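Local coordinates for protein ribulose bisphosphate carboxylase (Pyrococcus horikoshii, PDB 2D69) that probably catalyses magnesium-dependent carboxylation of ribulose 1,5-bisphosphate to two molecules of 3-phosphoglycerate, as a form III Rubisco built only of large subunits, at residues R45-S50 with A70-L75; G96-L101 with R303-D308; G373-H378 with K387-A392. One frame throughout, in Å; residues are numbered along the deposited sequence.

Contact 1 of 3, residues R45-S50 with A70-L75; sequences RIASES and AKVFYL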
ATOM      1  N   ARG A  45      29.699 -42.321  -9.415  1.00 13.22           N
ATOM      2  CA  ARG A  45      30.059 -40.991  -8.982  1.00 13.67           C
ATOM      3  C   ARG A  45      29.062 -39.939  -9.491  1.00 14.24           C
ATOM      4  O   ARG A  45      28.675 -39.005  -8.759  1.00 14.39           O
ATOM      5  CB  ARG A  45      31.456 -40.653  -9.482  1.00 14.35           C
ATOM      6  CG  ARG A  45      32.534 -41.362  -8.649  1.00 12.59           C
ATOM      7  CD  ARG A  45      33.927 -41.175  -9.201  1.00 14.15           C
ATOM      8  NE  ARG A  45      34.944 -41.968  -8.461  1.00 16.90           N
ATOM      9  CZ  ARG A  45      35.686 -41.502  -7.450  1.00 17.79           C
ATOM     10  NH1 ARG A  45      35.545 -40.257  -6.998  1.00 17.49           N
ATOM     11  NH2 ARG A  45      36.575 -42.307  -6.846  1.00 21.48           N
ATOM     12  N   ILE A  46      28.629 -40.088 -10.735  1.00 13.82           N
ATOM     13  CA  ILE A  46      27.615 -39.153 -11.254  1.00 15.35           C
ATOM     14  C   ILE A  46      26.306 -39.260 -10.442  1.00 15.34           C
ATOM     15  O   ILE A  46      25.712 -38.233 -10.051  1.00 15.71           O
ATOM     16  CB  ILE A  46      27.355 -39.372 -12.745  1.00 14.81           C
ATOM     17  CG1 ILE A  46      28.663 -39.183 -13.516  1.00 15.18           C
ATOM     18  CG2 ILE A  46      26.327 -38.313 -13.246  1.00 14.70           C
ATOM     19  CD1 ILE A  46      28.668 -39.820 -14.923  1.00 16.89           C
ATOM     20  N   ALA A  47      25.868 -40.495 -10.193  1.00 15.85           N
ATOM     21  CA  ALA A  47      24.551 -40.752  -9.552  1.00 16.42           C
ATOM     22  C   ALA A  47      24.578 -40.250  -8.101  1.00 16.41           C
ATOM     23  O   ALA A  47      23.631 -39.636  -7.553  1.00 14.81           O
ATOM     24  CB  ALA A  47      24.241 -42.252  -9.629  1.00 16.43           C
ATOM     25  N   SER A  48      25.717 -40.511  -7.495  1.00 15.16           N
ATOM     26  CA  SER A  48      26.007 -40.121  -6.130  1.00 16.00           C
ATOM     27  C   SER A  48      25.993 -38.593  -5.895  1.00 15.73           C
ATOM     28  O   SER A  48      25.293 -38.070  -5.017  1.00 15.07           O
ATOM     29  CB  SER A  48      27.405 -40.641  -5.804  1.00 15.65           C
ATOM     30  OG  SER A  48      27.655 -40.294  -4.508  1.00 18.84           O
ATOM     31  N   GLU A  49      26.777 -37.881  -6.689  1.00 15.56           N
ATOM     32  CA  GLU A  49      26.976 -36.477  -6.495  1.00 16.31           C
ATOM     33  C   GLU A  49      25.692 -35.717  -6.914  1.00 16.37           C
ATOM     34  O   GLU A  49      25.414 -34.637  -6.401  1.00 16.93           O
ATOM     35  CB  GLU A  49      28.219 -36.034  -7.248  1.00 17.94           C
ATOM     36  CG  GLU A  49      28.616 -34.579  -7.042  1.00 22.95           C
ATOM     37  CD  GLU A  49      29.159 -34.286  -5.647  1.00 28.44           C
ATOM     38  OE1 GLU A  49      29.598 -35.258  -4.948  1.00 32.08           O
ATOM     39  OE2 GLU A  49      29.126 -33.081  -5.263  1.00 29.97           O
ATOM     40  N   SER A  50      24.898 -36.294  -7.810  1.00 14.87           N
ATOM     41  CA  SER A  50      23.622 -35.680  -8.172  1.00 15.10           C
ATOM     42  C   SER A  50      22.484 -36.110  -7.235  1.00 15.37           C
ATOM     43  O   SER A  50      21.368 -35.742  -7.440  1.00 13.96           O
ATOM     44  CB  SER A  50      23.252 -35.951  -9.631  1.00 14.70           C
ATOM     45  OG  SER A  50      23.358 -37.314 -10.028  1.00 15.08           O
ATOM     46  N   ALA A  70      19.867 -41.830  -6.337  1.00 20.08           N
ATOM     47  CA  ALA A  70      19.747 -41.993  -7.774  1.00 19.82           C
ATOM     48  C   ALA A  70      20.333 -43.367  -8.120  1.00 19.63           C
ATOM     49  O   ALA A  70      21.100 -43.937  -7.341  1.00 19.54           O
ATOM     50  CB  ALA A  70      20.458 -40.892  -8.510  1.00 20.55           C
ATOM     51  N   LYS A  71      19.895 -43.950  -9.226  1.00 19.74           N
ATOM     52  CA  LYS A  71      20.373 -45.277  -9.626  1.00 19.87           C
ATOM     53  C   LYS A  71      20.773 -45.303 -11.089  1.00 18.39           C
ATOM     54  O   LYS A  71      19.968 -44.937 -11.949  1.00 16.86           O
ATOM     55  CB  LYS A  71      19.292 -46.324  -9.370  1.00 20.49           C
ATOM     56  CG  LYS A  71      19.246 -46.840  -7.915  1.00 26.26           C
ATOM     57  CD  LYS A  71      20.212 -48.024  -7.617  1.00 30.07           C
ATOM     58  CE  LYS A  71      20.387 -48.291  -6.084  1.00 32.36           C
ATOM     59  NZ  LYS A  71      20.464 -46.971  -5.282  1.00 35.35           N
ATOM     60  N   VAL A  72      21.989 -45.759 -11.377  1.00 17.74           N
ATOM     61  CA  VAL A  72      22.423 -45.976 -12.756  1.00 17.64           C
ATOM     62  C   VAL A  72      21.808 -47.275 -13.225  1.00 17.75           C
ATOM     63  O   VAL A  72      22.113 -48.322 -12.673  1.00 18.05           O
ATOM     64  CB  VAL A  72      23.962 -46.099 -12.898  1.00 17.43           C
ATOM     65  CG1 VAL A  72      24.332 -46.273 -14.380  1.00 18.24           C
ATOM     66  CG2 VAL A  72      24.671 -44.898 -12.282  1.00 17.25           C
ATOM     67  N   PHE A  73      20.940 -47.211 -14.237  1.00 18.02           N
ATOM     68  CA  PHE A  73      20.234 -48.386 -14.719  1.00 18.14           C
ATOM     69  C   PHE A  73      20.602 -48.834 -16.149  1.00 18.66           C
ATOM     70  O   PHE A  73      20.229 -49.951 -16.583  1.00 19.45           O
ATOM     71  CB  PHE A  73      18.736 -48.170 -14.568  1.00 17.23           C
ATOM     72  CG  PHE A  73      18.138 -47.199 -15.545  1.00 18.33           C
ATOM     73  CD1 PHE A  73      17.674 -47.644 -16.782  1.00 19.26           C
ATOM     74  CD2 PHE A  73      18.016 -45.837 -15.221  1.00 16.61           C
ATOM     75  CE1 PHE A  73      17.108 -46.759 -17.698  1.00 19.17           C
ATOM     76  CE2 PHE A  73      17.433 -44.932 -16.122  1.00 17.43           C
ATOM     77  CZ  PHE A  73      16.973 -45.390 -17.360  1.00 19.34           C
ATOM     78  N   TYR A  74      21.314 -47.961 -16.861  1.00 18.97           N
ATOM     79  CA  TYR A  74      21.816 -48.222 -18.204  1.00 19.60           C
ATOM     80  C   TYR A  74      23.255 -47.732 -18.308  1.00 19.36           C
ATOM     81  O   TYR A  74      23.569 -46.621 -17.895  1.00 18.44           O
ATOM     82  CB  TYR A  74      20.951 -47.477 -19.210  1.00 20.52           C
ATOM     83  CG  TYR A  74      21.419 -47.506 -20.651  1.00 21.10           C
ATOM     84  CD1 TYR A  74      20.715 -48.255 -21.614  1.00 24.29           C
ATOM     85  CD2 TYR A  74      22.508 -46.757 -21.067  1.00 20.58           C
ATOM     86  CE1 TYR A  74      21.094 -48.263 -22.951  1.00 25.27           C
ATOM     87  CE2 TYR A  74      22.901 -46.752 -22.397  1.00 22.15           C
ATOM     88  CZ  TYR A  74      22.186 -47.511 -23.338  1.00 24.59           C
ATOM     89  OH  TYR A  74      22.573 -47.526 -24.655  1.00 26.42           O
ATOM     90  N   LEU A  75      24.121 -48.547 -18.878  1.00 18.37           N
ATOM     91  CA  LEU A  75      25.516 -48.170 -19.047  1.00 19.18           C
ATOM     92  C   LEU A  75      26.133 -48.921 -20.217  1.00 19.56           C
ATOM     93  O   LEU A  75      26.270 -50.120 -20.156  1.00 20.09           O
ATOM     94  CB  LEU A  75      26.317 -48.475 -17.776  1.00 19.18           C
ATOM     95  CG  LEU A  75      27.817 -48.186 -17.905  1.00 19.09           C
ATOM     96  CD1 LEU A  75      27.989 -46.687 -18.239  1.00 19.26           C
ATOM     97  CD2 LEU A  75      28.606 -48.546 -16.657  1.00 16.34           C
TER
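Ala47 is the point at which helix 39-49 meets the beginning of strand 71-78. Its methyl group points at the other segment and touches two residues there. Ala47 CB lies 3.8 Å from Val72 CG2. It lies 4.2 Å from Ala70 CB, a looser approach. Ala70 comes closer to the backbone than to the methyl: Ala70 CB is 3.5 Å from Ala47 O. Val72 has CG1 anti to its backbone N (chi1 -178°). This places CG2 beside the N, and CG2 is the branch that reaches the alanine. The two small residues let the helix come near the chain just before the strand, with Ala47 CA 5.3 Å from Ala70 CA.

This is helix-on-sheet packing in the N-terminal domain of the Rubisco large chain. Ile46 extends it by resting on Tyr30, Phe32, Ile86, Leu115 and Leu118 of the neighbouring strands. At the helix end, Ser50 OG donates to Ile46 O at 2.5 Å. Ser50 N binds the same oxygen from the opposite face of the carbonyl plane. Ala47 O also takes a hydrogen bond from the Ser51 hydroxyl, and Ser50 OG is bonded to Tyr88 OH, so the helix end is tied to strand 81-88.

Away from Ala47 the two segments part, and the outward residues Arg45, Lys71 and Tyr74 are partly exposed. The CB atoms of Arg45 and Lys71 both point away from the opposite segment. Further along the strand, Phe73 and Tyr74 form a classic beta bulge. At the far side of the helix, Glu49 packs on Glu189 of the second subunit, a predicted magnesium ligand.

Contact 2 of 3, residues G96-L101 with R303-D308; sequences GSLVQL and RMIGVD
No flat group enters the meeting of Leu98 with Met304 and Ile305; the aromatic rings stand around it, Trp258 touching both Leu98 and Ile305, and Phe123 touching Met304 and the adjacent Leu101. Between the segments, methyl groups do the touching. Leu98 CD2 lies 3.9 Å from Ile305 CD1, and the two side chains cross at about a right angle. A chi1 of -177° extends Leu98 away from its own N and carries both its methyls toward helix 295-305. The approach of its other branch is long and less certain, with Leu98 CD1 4.4 Å from Met304 CE, a methyl whose place in the model is not firm.

Both helices have an end here. Ser97 is the N-cap of helix 98-105: Ser97 OG accepts from Gln100 N at 3.0 Å. Gly306 has positive phi (128°) and is the C-prime residue of a Schellman motif that closes helix 295-305. The contact joins the N-terminal domain to the outer helical layer of the catalytic alpha/beta barrel. Gln262 of helix 258-271 adds polar ties, accepting from Val99 N and donating to Gly96 O. On another side, Val99 packs on Thr228 of the second subunit.

No hydrogen bond or charge pair links the two segments. Their attraction is therefore apolar, and the two domains meet here mainly through the methyl groups of Leu98 and Ile305.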
ATOM      1  N   GLY A  96       8.675 -27.592  -9.175  1.00 16.50           N
ATOM      2  CA  GLY A  96       8.531 -26.282  -9.763  1.00 16.51           C
ATOM      3  C   GLY A  96       9.864 -25.544  -9.881  1.00 16.97           C
ATOM      4  O   GLY A  96       9.910 -24.522 -10.539  1.00 16.58           O
ATOM      5  N   SER A  97      10.925 -25.984  -9.206  1.00 14.96           N
ATOM      6  CA  SER A  97      12.197 -25.258  -9.282  1.00 15.83           C
ATOM      7  C   SER A  97      13.198 -25.930 -10.228  1.00 15.81           C
ATOM      8  O   SER A  97      13.900 -26.855  -9.850  1.00 15.73           O
ATOM      9  CB  SER A  97      12.827 -25.060  -7.894  1.00 16.62           C
ATOM     10  OG  SER A  97      14.110 -24.424  -7.960  1.00 15.74           O
ATOM     11  N   LEU A  98      13.292 -25.445 -11.465  1.00 16.67           N
ATOM     12  CA  LEU A  98      14.265 -26.007 -12.414  1.00 15.77           C
ATOM     13  C   LEU A  98      15.625 -25.618 -11.996  1.00 14.74           C
ATOM     14  O   LEU A  98      16.570 -26.383 -12.168  1.00 14.12           O
ATOM     15  CB  LEU A  98      13.996 -25.524 -13.804  1.00 18.07           C
ATOM     16  CG  LEU A  98      14.973 -26.155 -14.828  1.00 20.04           C
ATOM     17  CD1 LEU A  98      14.273 -26.935 -15.860  1.00 23.28           C
ATOM     18  CD2 LEU A  98      15.794 -25.068 -15.416  1.00 21.72           C
ATOM     19  N   VAL A  99      15.735 -24.441 -11.373  1.00 15.39           N
ATOM     20  CA  VAL A  99      16.997 -24.038 -10.722  1.00 13.59           C
ATOM     21  C   VAL A  99      17.514 -25.169  -9.865  1.00 13.34           C
ATOM     22  O   VAL A  99      18.698 -25.570  -9.958  1.00 13.76           O
ATOM     23  CB  VAL A  99      16.820 -22.727  -9.879  1.00 14.39           C
ATOM     24  CG1 VAL A  99      18.089 -22.316  -9.285  1.00 16.83           C
ATOM     25  CG2 VAL A  99      16.240 -21.522 -10.744  1.00 14.28           C
ATOM     26  N   GLN A 100      16.674 -25.699  -9.004  1.00 13.00           N
ATOM     27  CA  GLN A 100      17.146 -26.772  -8.091  1.00 12.01           C
ATOM     28  C   GLN A 100      17.452 -28.095  -8.798  1.00 11.34           C
ATOM     29  O   GLN A 100      18.420 -28.818  -8.426  1.00 12.02           O
ATOM     30  CB  GLN A 100      16.164 -26.990  -6.899  1.00 12.09           C
ATOM     31  CG  GLN A 100      16.795 -27.981  -5.800  1.00 11.26           C
ATOM     32  CD  GLN A 100      16.416 -29.451  -5.992  1.00 11.36           C
ATOM     33  OE1 GLN A 100      17.006 -30.358  -5.358  1.00 13.18           O
ATOM     34  NE2 GLN A 100      15.436 -29.696  -6.835  1.00  5.66           N
ATOM     35  N   LEU A 101      16.629 -28.458  -9.785  1.00 12.32           N
ATOM     36  CA  LEU A 101      16.884 -29.628 -10.650  1.00 12.62           C
ATOM     37  C   LEU A 101      18.297 -29.550 -11.246  1.00 13.63           C
ATOM     38  O   LEU A 101      19.137 -30.482 -11.089  1.00 12.79           O
ATOM     39  CB  LEU A 101      15.826 -29.714 -11.763  1.00 13.74           C
ATOM     40  CG  LEU A 101      16.097 -30.831 -12.810  1.00 16.28           C
ATOM     41  CD1 LEU A 101      16.210 -32.162 -12.122  1.00 15.30           C
ATOM     42  CD2 LEU A 101      15.025 -30.860 -13.870  1.00 15.40           C
ATOM     43  N   ARG A 303      11.723 -24.651 -22.750  1.00 12.51           N
ATOM     44  CA  ARG A 303      10.335 -24.915 -23.150  1.00 12.31           C
ATOM     45  C   ARG A 303       9.439 -25.198 -21.927  1.00 12.90           C
ATOM     46  O   ARG A 303       8.287 -24.764 -21.859  1.00 13.27           O
ATOM     47  CB  ARG A 303      10.294 -26.084 -24.125  1.00 12.89           C
ATOM     48  CG  ARG A 303       8.889 -26.457 -24.546  1.00 10.31           C
ATOM     49  CD  ARG A 303       8.793 -27.385 -25.728  1.00 12.85           C
ATOM     50  NE  ARG A 303       7.400 -27.660 -25.993  1.00 10.30           N
ATOM     51  CZ  ARG A 303       6.920 -28.740 -26.592  1.00 13.18           C
ATOM     52  NH1 ARG A 303       7.749 -29.692 -27.033  1.00 11.76           N
ATOM     53  NH2 ARG A 303       5.603 -28.869 -26.776  1.00 13.87           N
ATOM     54  N   MET A 304       9.982 -25.927 -20.947  1.00 12.91           N
ATOM     55  CA  MET A 304       9.209 -26.351 -19.807  1.00 14.33           C
ATOM     56  C   MET A 304       8.834 -25.134 -18.953  1.00 14.43           C
ATOM     57  O   MET A 304       7.630 -24.927 -18.651  1.00 13.69           O
ATOM     58  CB  MET A 304      10.037 -27.425 -19.047  1.00 14.69           C
ATOM     59  CG  MET A 304       9.439 -28.034 -17.782  1.00 19.56           C
ATOM     60  SD  MET A 304      10.568 -29.341 -16.964  1.00 24.29           S
ATOM     61  CE  MET A 304      11.583 -29.520 -18.171  1.00  9.92           C
ATOM     62  N   ILE A 305       9.820 -24.291 -18.651  1.00 14.43           N
ATOM     63  CA  ILE A 305       9.552 -23.021 -18.015  1.00 14.62           C
ATOM     64  C   ILE A 305       8.588 -22.254 -18.887  1.00 14.40           C
ATOM     65  O   ILE A 305       7.505 -21.813 -18.464  1.00 14.63           O
ATOM     66  CB  ILE A 305      10.871 -22.218 -17.765  1.00 15.16           C
ATOM     67  CG1 ILE A 305      11.702 -22.934 -16.718  1.00 14.36           C
ATOM     68  CG2 ILE A 305      10.516 -20.823 -17.236  1.00 17.06           C
ATOM     69  CD1 ILE A 305      13.165 -22.552 -16.707  1.00 16.56           C
ATOM     70  N   GLY A 306       8.951 -22.118 -20.155  1.00 13.46           N
ATOM     71  CA  GLY A 306       8.023 -21.524 -21.087  1.00 13.25           C
ATOM     72  C   GLY A 306       8.463 -20.378 -21.950  1.00 13.02           C
ATOM     73  O   GLY A 306       7.750 -19.386 -22.009  1.00 14.87           O
ATOM     74  N   VAL A 307       9.584 -20.509 -22.667  1.00 13.60           N
ATOM     75  CA  VAL A 307       9.915 -19.549 -23.734  1.00 12.50           C
ATOM     76  C   VAL A 307       9.026 -19.884 -24.886  1.00 12.03           C
ATOM     77  O   VAL A 307       8.655 -21.035 -25.037  1.00 11.95           O
ATOM     78  CB  VAL A 307      11.448 -19.587 -24.124  1.00 12.95           C
ATOM     79  CG1 VAL A 307      12.297 -19.336 -22.918  1.00 13.78           C
ATOM     80  CG2 VAL A 307      11.789 -20.817 -24.831  1.00 14.97           C
ATOM     81  N   ASP A 308       8.601 -18.897 -25.666  1.00 12.66           N
ATOM     82  CA  ASP A 308       7.693 -19.148 -26.798  1.00 12.99           C
ATOM     83  C   ASP A 308       8.397 -19.399 -28.131  1.00 13.75           C
ATOM     84  O   ASP A 308       7.795 -19.963 -29.098  1.00 13.14           O
ATOM     85  CB  ASP A 308       6.762 -17.972 -26.945  1.00 13.43           C
ATOM     86  CG  ASP A 308       5.912 -17.789 -25.740  1.00 13.79           C
ATOM     87  OD1 ASP A 308       4.840 -18.434 -25.703  1.00 14.15           O
ATOM     88  OD2 ASP A 308       6.232 -17.016 -24.803  1.00 13.82           O
TER

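Contact 3 of 3, residues G373-H378 with K387-A392; sequences GGVMGH and KALRDA. With SO4 (sulfate ion), chain E.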
ATOM      1  N   GLY A 373      21.693  -9.636 -42.223  1.00 25.92           N
ATOM      2  CA  GLY A 373      22.577  -9.153 -43.255  1.00 25.63           C
ATOM      3  C   GLY A 373      21.916  -9.181 -44.611  1.00 25.46           C
ATOM      4  O   GLY A 373      22.078  -8.243 -45.366  1.00 25.53           O
ATOM      5  N   GLY A 374      21.183 -10.259 -44.908  1.00 25.09           N
ATOM      6  CA  GLY A 374      20.510 -10.438 -46.192  1.00 24.55           C
ATOM      7  C   GLY A 374      19.494  -9.325 -46.466  1.00 24.32           C
ATOM      8  O   GLY A 374      19.360  -8.829 -47.584  1.00 25.69           O
ATOM      9  N   VAL A 375      18.821  -8.880 -45.427  1.00 22.49           N
ATOM     10  CA  VAL A 375      17.852  -7.810 -45.557  1.00 21.83           C
ATOM     11  C   VAL A 375      18.526  -6.438 -45.576  1.00 20.96           C
ATOM     12  O   VAL A 375      18.295  -5.637 -46.471  1.00 20.06           O
ATOM     13  CB  VAL A 375      16.778  -7.922 -44.422  1.00 21.18           C
ATOM     14  CG1 VAL A 375      15.920  -6.699 -44.354  1.00 21.34           C
ATOM     15  CG2 VAL A 375      15.918  -9.151 -44.672  1.00 20.41           C
ATOM     16  N   MET A 376      19.370  -6.177 -44.592  1.00 21.19           N
ATOM     17  CA  MET A 376      20.089  -4.890 -44.472  1.00 21.55           C
ATOM     18  C   MET A 376      21.018  -4.645 -45.667  1.00 20.93           C
ATOM     19  O   MET A 376      21.288  -3.506 -46.015  1.00 22.33           O
ATOM     20  CB  MET A 376      20.888  -4.847 -43.158  1.00 21.81           C
ATOM     21  CG  MET A 376      20.015  -4.740 -41.898  1.00 24.09           C
ATOM     22  SD  MET A 376      19.002  -3.205 -41.701  1.00 26.04           S
ATOM     23  CE  MET A 376      20.174  -1.920 -41.986  1.00 27.36           C
ATOM     24  N   GLY A 377      21.447  -5.721 -46.326  1.00 19.96           N
ATOM     25  CA  GLY A 377      22.388  -5.647 -47.424  1.00 19.00           C
ATOM     26  C   GLY A 377      21.826  -5.532 -48.821  1.00 18.11           C
ATOM     27  O   GLY A 377      22.581  -5.448 -49.800  1.00 16.35           O
ATOM     28  N   HIS A 378      20.499  -5.538 -48.948  1.00 17.25           N
ATOM     29  CA  HIS A 378      19.898  -5.559 -50.274  1.00 16.67           C
ATOM     30  C   HIS A 378      20.401  -4.316 -50.984  1.00 17.09           C
ATOM     31  O   HIS A 378      20.467  -3.253 -50.377  1.00 16.15           O
ATOM     32  CB  HIS A 378      18.391  -5.526 -50.158  1.00 15.99           C
ATOM     33  CG  HIS A 378      17.698  -5.816 -51.437  1.00 14.52           C
ATOM     34  ND1 HIS A 378      17.623  -4.894 -52.453  1.00 14.41           N
ATOM     35  CD2 HIS A 378      17.076  -6.924 -51.886  1.00 11.56           C
ATOM     36  CE1 HIS A 378      16.964  -5.409 -53.471  1.00 14.79           C
ATOM     37  NE2 HIS A 378      16.586  -6.627 -53.143  1.00 15.43           N
ATOM     38  N   LYS A 387      11.127  -7.011 -48.513  1.00 13.89           N
ATOM     39  CA  LYS A 387      10.148  -7.465 -49.474  1.00 15.02           C
ATOM     40  C   LYS A 387      10.681  -8.708 -50.158  1.00 15.33           C
ATOM     41  O   LYS A 387       9.929  -9.642 -50.389  1.00 15.98           O
ATOM     42  CB  LYS A 387       9.795  -6.409 -50.518  1.00 15.63           C
ATOM     43  CG  LYS A 387       8.504  -6.786 -51.320  1.00 17.52           C
ATOM     44  CD  LYS A 387       8.175  -5.809 -52.460  1.00 21.92           C
ATOM     45  CE  LYS A 387       7.362  -6.513 -53.598  1.00 22.86           C
ATOM     46  NZ  LYS A 387       7.589  -5.945 -54.968  1.00 25.20           N
ATOM     47  N   ALA A 388      11.983  -8.727 -50.426  1.00 14.39           N
ATOM     48  CA  ALA A 388      12.590  -9.842 -51.151  1.00 14.83           C
ATOM     49  C   ALA A 388      12.484 -11.114 -50.314  1.00 14.46           C
ATOM     50  O   ALA A 388      12.208 -12.195 -50.822  1.00 14.72           O
ATOM     51  CB  ALA A 388      14.038  -9.549 -51.473  1.00 14.09           C
ATOM     52  N   LEU A 389      12.696 -10.969 -49.023  1.00 14.12           N
ATOM     53  CA  LEU A 389      12.605 -12.099 -48.110  1.00 14.10           C
ATOM     54  C   LEU A 389      11.157 -12.633 -48.070  1.00 13.78           C
ATOM     55  O   LEU A 389      10.921 -13.841 -48.197  1.00 13.52           O
ATOM     56  CB  LEU A 389      13.064 -11.682 -46.731  1.00 13.46           C
ATOM     57  CG  LEU A 389      13.181 -12.827 -45.704  1.00 14.75           C
ATOM     58  CD1 LEU A 389      14.312 -13.805 -46.051  1.00 16.09           C
ATOM     59  CD2 LEU A 389      13.340 -12.245 -44.296  1.00 15.77           C
ATOM     60  N   ARG A 390      10.196 -11.729 -47.918  1.00 14.23           N
ATOM     61  CA  ARG A 390       8.769 -12.120 -47.880  1.00 14.12           C
ATOM     62  C   ARG A 390       8.352 -12.780 -49.189  1.00 14.51           C
ATOM     63  O   ARG A 390       7.573 -13.713 -49.180  1.00 15.11           O
ATOM     64  CB  ARG A 390       7.867 -10.929 -47.575  1.00 13.03           C
ATOM     65  CG  ARG A 390       7.869 -10.483 -46.068  1.00 13.37           C
ATOM     66  CD  ARG A 390       7.088 -11.419 -45.092  1.00 11.07           C
ATOM     67  NE  ARG A 390       5.699 -11.596 -45.567  1.00 11.10           N
ATOM     68  CZ  ARG A 390       4.710 -10.711 -45.397  1.00 12.07           C
ATOM     69  NH1 ARG A 390       4.896  -9.588 -44.724  1.00 13.22           N
ATOM     70  NH2 ARG A 390       3.490 -10.989 -45.846  1.00 11.20           N
ATOM     71  N   ASP A 391       8.877 -12.317 -50.322  1.00 15.44           N
ATOM     72  CA  ASP A 391       8.474 -12.870 -51.605  1.00 15.05           C
ATOM     73  C   ASP A 391       9.092 -14.236 -51.796  1.00 15.13           C
ATOM     74  O   ASP A 391       8.445 -15.136 -52.327  1.00 14.59           O
ATOM     75  CB  ASP A 391       8.914 -11.977 -52.728  1.00 15.66           C
ATOM     76  CG  ASP A 391       8.056 -10.730 -52.861  1.00 16.10           C
ATOM     77  OD1 ASP A 391       6.938 -10.623 -52.282  1.00 20.06           O
ATOM     78  OD2 ASP A 391       8.425  -9.802 -53.559  1.00 16.48           O
ATOM     79  N   ALA A 392      10.333 -14.417 -51.356  1.00 14.31           N
ATOM     80  CA  ALA A 392      10.953 -15.723 -51.469  1.00 14.53           C
ATOM     81  C   ALA A 392      10.220 -16.755 -50.609  1.00 15.14           C
ATOM     82  O   ALA A 392      10.118 -17.896 -51.010  1.00 15.13           O
ATOM     83  CB  ALA A 392      12.446 -15.674 -51.121  1.00 14.72           C
TER
HETATM   84  S   SO4 E1001      22.878 -12.431 -39.932  1.00 50.97           S
HETATM   85  O1  SO4 E1001      23.590 -11.348 -40.591  1.00 55.49           O
HETATM   86  O2  SO4 E1001      23.595 -13.674 -40.078  1.00 53.66           O
HETATM   87  O3  SO4 E1001      22.823 -12.092 -38.522  1.00 57.41           O
HETATM   88  O4  SO4 E1001      21.523 -12.522 -40.447  1.00 54.54           O
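His378 meets Ala388 just after the short helix 372-376. From CB, which points toward helix 382-398, the side chain runs on extended to CG (chi1 -169°). This carries the ring across to the helix. On one branch, CD2 lies 4.0 Å from Ala388 CB, and the methyl approaches the ring obliquely. On the other branch, ND1 is hydrogen-bonded to Asp380 N. At the tip, NE2 is hydrogen-bonded to Glu411 O. Both ring nitrogens have backbone partners, which fixes the rotation of the imidazole. With a backbone N-H at ND1 and a carbonyl oxygen at NE2, the pattern is consistent with a neutral ring protonated on NE2.

An apolar touch is made by the next residue of the helix, Leu389, with Val375, which lies in helix 372-376 itself. Val375 CG2 is 4.0 Å from Leu389 CD2, and the two side chains lie roughly perpendicular.

The start of helix 372-376 binds an anion. Gly373 N donates to sulfate O1 at 3.0 Å and, more weakly, to O4 at 3.4 Å. Gly350 N and Gln370 NE2 also bind the sulfate. All three residues are predicted to bind substrate. The sulfate, probably from the crystallisation liquor, is consistent with a phosphate position of ribulose bisphosphate. A short helix after the eighth strand, with its N terminus at a phosphate, is found in many phosphate-binding alpha/beta barrels.

Helix 372-376 follows the eighth barrel strand, 368-370, and precedes helix 382-398. Val375 also packs on Thr157 of strand 154-157 and Leu177 of helix 167-179. Leu389 reaches Thr155 of that same strand, while helix 410-422 flanks His378 and Ala388.

From the N terminus, contact 1 comes first. It closes a loop of 19 residues that holds strand 55-57, and stays within the N-terminal domain. Contact 2 opens later and spans 201 residues. Its loop takes in the rest of the N-terminal domain and the first five barrel strands, and it ties the two domains together. Contact 3 closes a short link of eight residues just after the last barrel strand, 368-370. The three follow in series; none nests in or crosses another. Contacts 1 and 3 lie on opposite sides of the chain's centre, their centres about 50 Å apart. All three have residues within reach of the second subunit.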